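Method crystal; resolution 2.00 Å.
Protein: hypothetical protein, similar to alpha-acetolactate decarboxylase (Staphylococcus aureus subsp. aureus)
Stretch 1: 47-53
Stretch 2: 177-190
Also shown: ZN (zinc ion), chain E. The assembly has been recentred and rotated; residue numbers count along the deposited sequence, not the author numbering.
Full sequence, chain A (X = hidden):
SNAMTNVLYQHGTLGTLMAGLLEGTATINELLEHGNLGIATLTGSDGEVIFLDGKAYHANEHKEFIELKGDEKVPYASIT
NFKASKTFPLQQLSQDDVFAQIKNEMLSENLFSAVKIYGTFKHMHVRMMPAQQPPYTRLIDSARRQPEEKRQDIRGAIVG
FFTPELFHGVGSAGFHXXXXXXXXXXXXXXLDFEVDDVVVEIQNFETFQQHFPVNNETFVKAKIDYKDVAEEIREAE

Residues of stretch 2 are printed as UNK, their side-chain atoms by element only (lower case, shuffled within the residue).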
# COMPACT_ATOMS: atom_id res chain seq x y z
N GLY A 47 6.74 21.24 -10.53
CA GLY A 47 5.56 21.25 -11.36
C GLY A 47 4.56 20.12 -11.23
O GLY A 47 4.50 19.41 -10.23
N GLU A 48 3.78 19.96 -12.29
CA GLU A 48 2.72 18.97 -12.34
C GLU A 48 2.83 18.11 -13.58
O GLU A 48 2.82 18.62 -14.70
CB GLU A 48 1.37 19.68 -12.36
CG GLU A 48 1.23 20.75 -11.29
CD GLU A 48 1.24 20.18 -9.89
OE1 GLU A 48 1.08 18.95 -9.76
OE2 GLU A 48 1.40 20.96 -8.92
N VAL A 49 2.91 16.80 -13.40
CA VAL A 49 2.99 15.89 -14.53
C VAL A 49 1.61 15.29 -14.78
O VAL A 49 0.93 14.85 -13.85
CB VAL A 49 3.98 14.73 -14.27
CG1 VAL A 49 3.98 13.77 -15.45
CG2 VAL A 49 5.37 15.29 -14.04
N ILE A 50 1.19 15.29 -16.04
CA ILE A 50 -0.09 14.70 -16.41
C ILE A 50 0.17 13.66 -17.50
O ILE A 50 0.66 14.00 -18.57
CB ILE A 50 -1.09 15.74 -16.98
CG1 ILE A 50 -1.29 16.90 -16.01
CG2 ILE A 50 -2.43 15.06 -17.26
CD1 ILE A 50 -0.21 17.96 -16.08
N PHE A 51 -0.14 12.40 -17.20
CA PHE A 51 0.03 11.34 -18.19
C PHE A 51 -1.31 11.25 -18.92
O PHE A 51 -2.32 10.87 -18.33
CB PHE A 51 0.35 10.01 -17.51
CG PHE A 51 1.71 9.97 -16.86
CD1 PHE A 51 2.86 10.15 -17.62
CD2 PHE A 51 1.84 9.72 -15.50
CE1 PHE A 51 4.13 10.10 -17.03
CE2 PHE A 51 3.10 9.67 -14.90
CZ PHE A 51 4.24 9.86 -15.67
N LEU A 52 -1.30 11.62 -20.20
CA LEU A 52 -2.53 11.61 -20.99
C LEU A 52 -2.32 10.99 -22.37
O LEU A 52 -1.50 11.46 -23.15
CB LEU A 52 -3.05 13.04 -21.14
CG LEU A 52 -4.43 13.21 -21.75
CD1 LEU A 52 -5.47 12.51 -20.88
CD2 LEU A 52 -4.74 14.70 -21.87
N ASP A 53 -3.07 9.93 -22.65
CA ASP A 53 -2.97 9.24 -23.93
C ASP A 53 -1.54 8.80 -24.23
O ASP A 53 -1.04 9.01 -25.34
CB ASP A 53 -3.47 10.14 -25.06
CG ASP A 53 -4.95 10.48 -24.94
OD1 ASP A 53 -5.78 9.55 -24.81
OD2 ASP A 53 -5.28 11.68 -24.99
N UNK A 177 -6.43 14.60 -8.66
CA UNK A 177 -6.56 14.82 -10.09
C UNK A 177 -5.78 16.00 -10.65
O UNK A 177 -5.61 17.03 -9.99
c UNK A 177 -8.64 16.11 -9.52
c UNK A 177 -8.04 15.05 -10.46
c UNK A 177 -8.82 13.75 -10.35
c UNK A 177 -10.04 16.55 -9.90
N UNK A 178 -5.32 15.84 -11.88
CA UNK A 178 -4.58 16.88 -12.59
C UNK A 178 -5.36 17.19 -13.85
O UNK A 178 -6.17 16.38 -14.31
n UNK A 178 -1.19 16.37 -9.87
c UNK A 178 -2.40 16.56 -10.49
c UNK A 178 -2.22 16.33 -11.81
c UNK A 178 -0.29 16.04 -10.78
n UNK A 178 -0.89 16.01 -11.96
c UNK A 178 -3.17 16.40 -12.97
N UNK A 179 -5.11 18.37 -14.43
CA UNK A 179 -5.80 18.80 -15.63
C UNK A 179 -4.83 19.23 -16.73
O UNK A 179 -3.73 19.70 -16.45
c UNK A 179 -7.64 22.28 -18.18
c UNK A 179 -8.56 19.92 -17.02
c UNK A 179 -9.23 20.46 -18.13
c UNK A 179 -6.99 21.73 -17.08
c UNK A 179 -7.44 20.55 -16.49
c UNK A 179 -6.73 19.97 -15.30
c UNK A 179 -8.77 21.64 -18.71
N UNK A 180 -5.25 19.05 -17.98
CA UNK A 180 -4.48 19.45 -19.15
C UNK A 180 -5.50 19.87 -20.20
O UNK A 180 -6.37 19.08 -20.58
c UNK A 180 -3.62 18.29 -19.67
N UNK A 181 -5.40 21.11 -20.66
CA UNK A 181 -6.33 21.61 -21.66
C UNK A 181 -5.95 21.11 -23.06
O UNK A 181 -4.79 20.80 -23.32
c UNK A 181 -5.19 23.81 -22.31
o UNK A 181 -5.39 24.92 -22.87
c UNK A 181 -6.38 23.15 -21.62
o UNK A 181 -4.07 23.25 -22.28
N UNK A 182 -6.95 21.03 -23.93
CA UNK A 182 -6.76 20.57 -25.30
C UNK A 182 -5.63 21.29 -26.01
O UNK A 182 -4.88 20.68 -26.77
o UNK A 182 -9.82 19.26 -26.74
c UNK A 182 -8.06 20.73 -26.09
c UNK A 182 -9.05 19.61 -25.82
o UNK A 182 -9.07 19.09 -24.68
N UNK A 183 -5.50 22.59 -25.75
CA UNK A 183 -4.44 23.38 -26.37
C UNK A 183 -3.05 23.02 -25.86
O UNK A 183 -2.05 23.53 -26.37
c UNK A 183 -5.92 26.97 -26.71
c UNK A 183 -5.85 25.46 -26.88
o UNK A 183 -6.86 27.58 -27.27
c UNK A 183 -4.67 24.87 -26.13
o UNK A 183 -5.05 27.53 -26.02
N UNK A 184 -2.98 22.15 -24.86
CA UNK A 184 -1.70 21.74 -24.28
C UNK A 184 -0.91 23.00 -23.93
O UNK A 184 0.26 23.13 -24.30
n UNK A 184 -3.02 18.69 -24.53
c UNK A 184 -1.65 19.95 -26.17
n UNK A 184 -3.44 16.43 -24.56
c UNK A 184 -0.87 20.91 -25.27
c UNK A 184 -3.71 17.64 -24.10
n UNK A 184 -4.67 17.80 -23.20
c UNK A 184 -1.94 18.62 -25.51
N UNK A 185 -1.55 23.94 -23.24
CA UNK A 185 -0.88 25.19 -22.88
C UNK A 185 -1.18 25.62 -21.45
O UNK A 185 -0.60 26.60 -20.95
c UNK A 185 -1.30 26.29 -23.86
N UNK A 186 -2.07 24.90 -20.79
CA UNK A 186 -2.47 25.21 -19.43
C UNK A 186 -2.81 23.92 -18.68
O UNK A 186 -3.42 23.02 -19.25
c UNK A 186 -4.73 27.17 -15.92
c UNK A 186 -5.81 26.33 -15.69
c UNK A 186 -3.70 26.12 -19.45
c UNK A 186 -5.54 25.38 -17.88
o UNK A 186 -6.49 26.41 -14.49
c UNK A 186 -6.22 25.43 -16.66
c UNK A 186 -4.05 27.10 -17.14
c UNK A 186 -4.45 26.21 -18.13
N UNK A 187 -2.43 23.85 -17.41
CA UNK A 187 -2.74 22.66 -16.64
C UNK A 187 -2.13 22.68 -15.26
O UNK A 187 -1.47 23.64 -14.87
N UNK A 188 -2.37 21.61 -14.50
CA UNK A 188 -1.83 21.52 -13.16
C UNK A 188 -2.62 20.59 -12.25
O UNK A 188 -3.40 19.76 -12.72
N UNK A 189 -2.38 20.72 -10.95
CA UNK A 189 -3.06 19.93 -9.93
C UNK A 189 -4.39 20.64 -9.65
O UNK A 189 -4.40 21.79 -9.23
c UNK A 189 -3.58 19.69 -6.48
n UNK A 189 -3.88 18.63 -5.66
c UNK A 189 -2.83 19.21 -7.50
n UNK A 189 -2.70 17.86 -7.27
c UNK A 189 -3.34 17.53 -6.16
c UNK A 189 -2.19 19.90 -8.66
N UNK A 190 -5.50 19.95 -9.90
CA UNK A 190 -6.83 20.54 -9.71
C UNK A 190 -7.20 20.78 -8.25
O UNK A 190 -7.15 19.87 -7.42
c UNK A 190 -7.67 19.54 -11.85
c UNK A 190 -9.31 20.25 -10.09
c UNK A 190 -7.92 19.65 -10.35
ZN ZN E . -0.89 16.47 -7.64
O HOH W 1 0.91 18.08 -7.35
O HOH W 2 0.33 16.44 -5.45
O HOH W 3 1.44 15.67 -7.41

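Position 177 carries four carbons, forked at the first, with one arm two carbons long, and lies out of reach of stretch 1. This is isoleucine, Ile177; its beta-branched chain suits an extended strand. Position 178 has one carbon and then a five-membered ring of three carbons and two nitrogens; one ring nitrogen lies 2.9 Å from Val49 O, so it is histidine. The two nitrogens of His178 do different work: ND1 donates a hydrogen bond to that carbonyl oxygen, while NE2 binds the zinc at 2.2 Å. The carbonyl approaches the ring at its edge, near its plane, as an in-plane N-H requires.

At 179 one carbon leads to a ring of six carbons without oxygen, and the backbone O lies 3.7 Å from Ile50 CG1: Phe179, pointing away from stretch 1 into buried surroundings where an apolar ring is at home. Position 180 has a single carbon, CB, pointing toward stretch 1, 4.2 Å from Ile50 CG2 and 4.4 Å from Leu52 CD2. It is Ala180, a small apolar group that both larger side chains approach from the same side.

Position 181 bears two carbons, the second with two oxygens. This is Asp181, a short carboxylate at the start of a type I turn; its OD1 accepts the backbone N-H of 185 at 2.8 Å and of 186 at 3.0 Å. Position 182 has the same atoms and is Asp182, at home in a partly exposed turn. One carbon more before the two oxygens makes 183 Glu183, exposed and far from stretch 1.

Position 184 has three carbons, a nitrogen, and a carbon bearing two more nitrogens, one of them 3.4 Å from Leu52 CD2: arginine. Arg184 closes the turn, and its NE and NH2 each donate to Asp181 O at 3.0 Å. The folded chain also brings NH2 to Leu52 CD2, which meets the guanidinium at its edge. Position 185, with one carbon clear of stretch 1, is Ala185; a methyl costs little at this exposed loop position, whose backbone N is held by Asp181 OD1. Position 186 has one carbon and a six-carbon ring bearing an oxygen, so it is Tyr186, buried where its ring is at home, its OH satisfied by a hydrogen bond elsewhere in the structure.

Positions 187 and 188 have no side-chain atoms, and the bare CA of 188 lies 3.7 Å from Glu48 CG; they are Gly187 and Gly188. A CB on Gly187 would come 2.5 Å from Phe179 O; on Gly188 it would jam against the preceding carbonyl oxygen. Position 189 is again one carbon and a ring of three carbons and two nitrogens, its CB 3.6 Å from Glu48 OE1: His189, whose ND1 binds zinc at 2.3 Å. At 190, one carbon carrying two others gives Val190, suited to a buried strand.

The strands 48-52 and 177-181 cross at 74°, and side chains bridge them. Glu48, Ile50 and Leu52 point toward stretch 2. The single direct hydrogen bond, from His178 to Val49 O, steadies a metal ligand, and water 1, one of three on the zinc, donates to Glu48 OE1 at 2.6 Å, tying the strand to the metal site.

Stretch 2 (177-190) IHFADDERAYGGHV
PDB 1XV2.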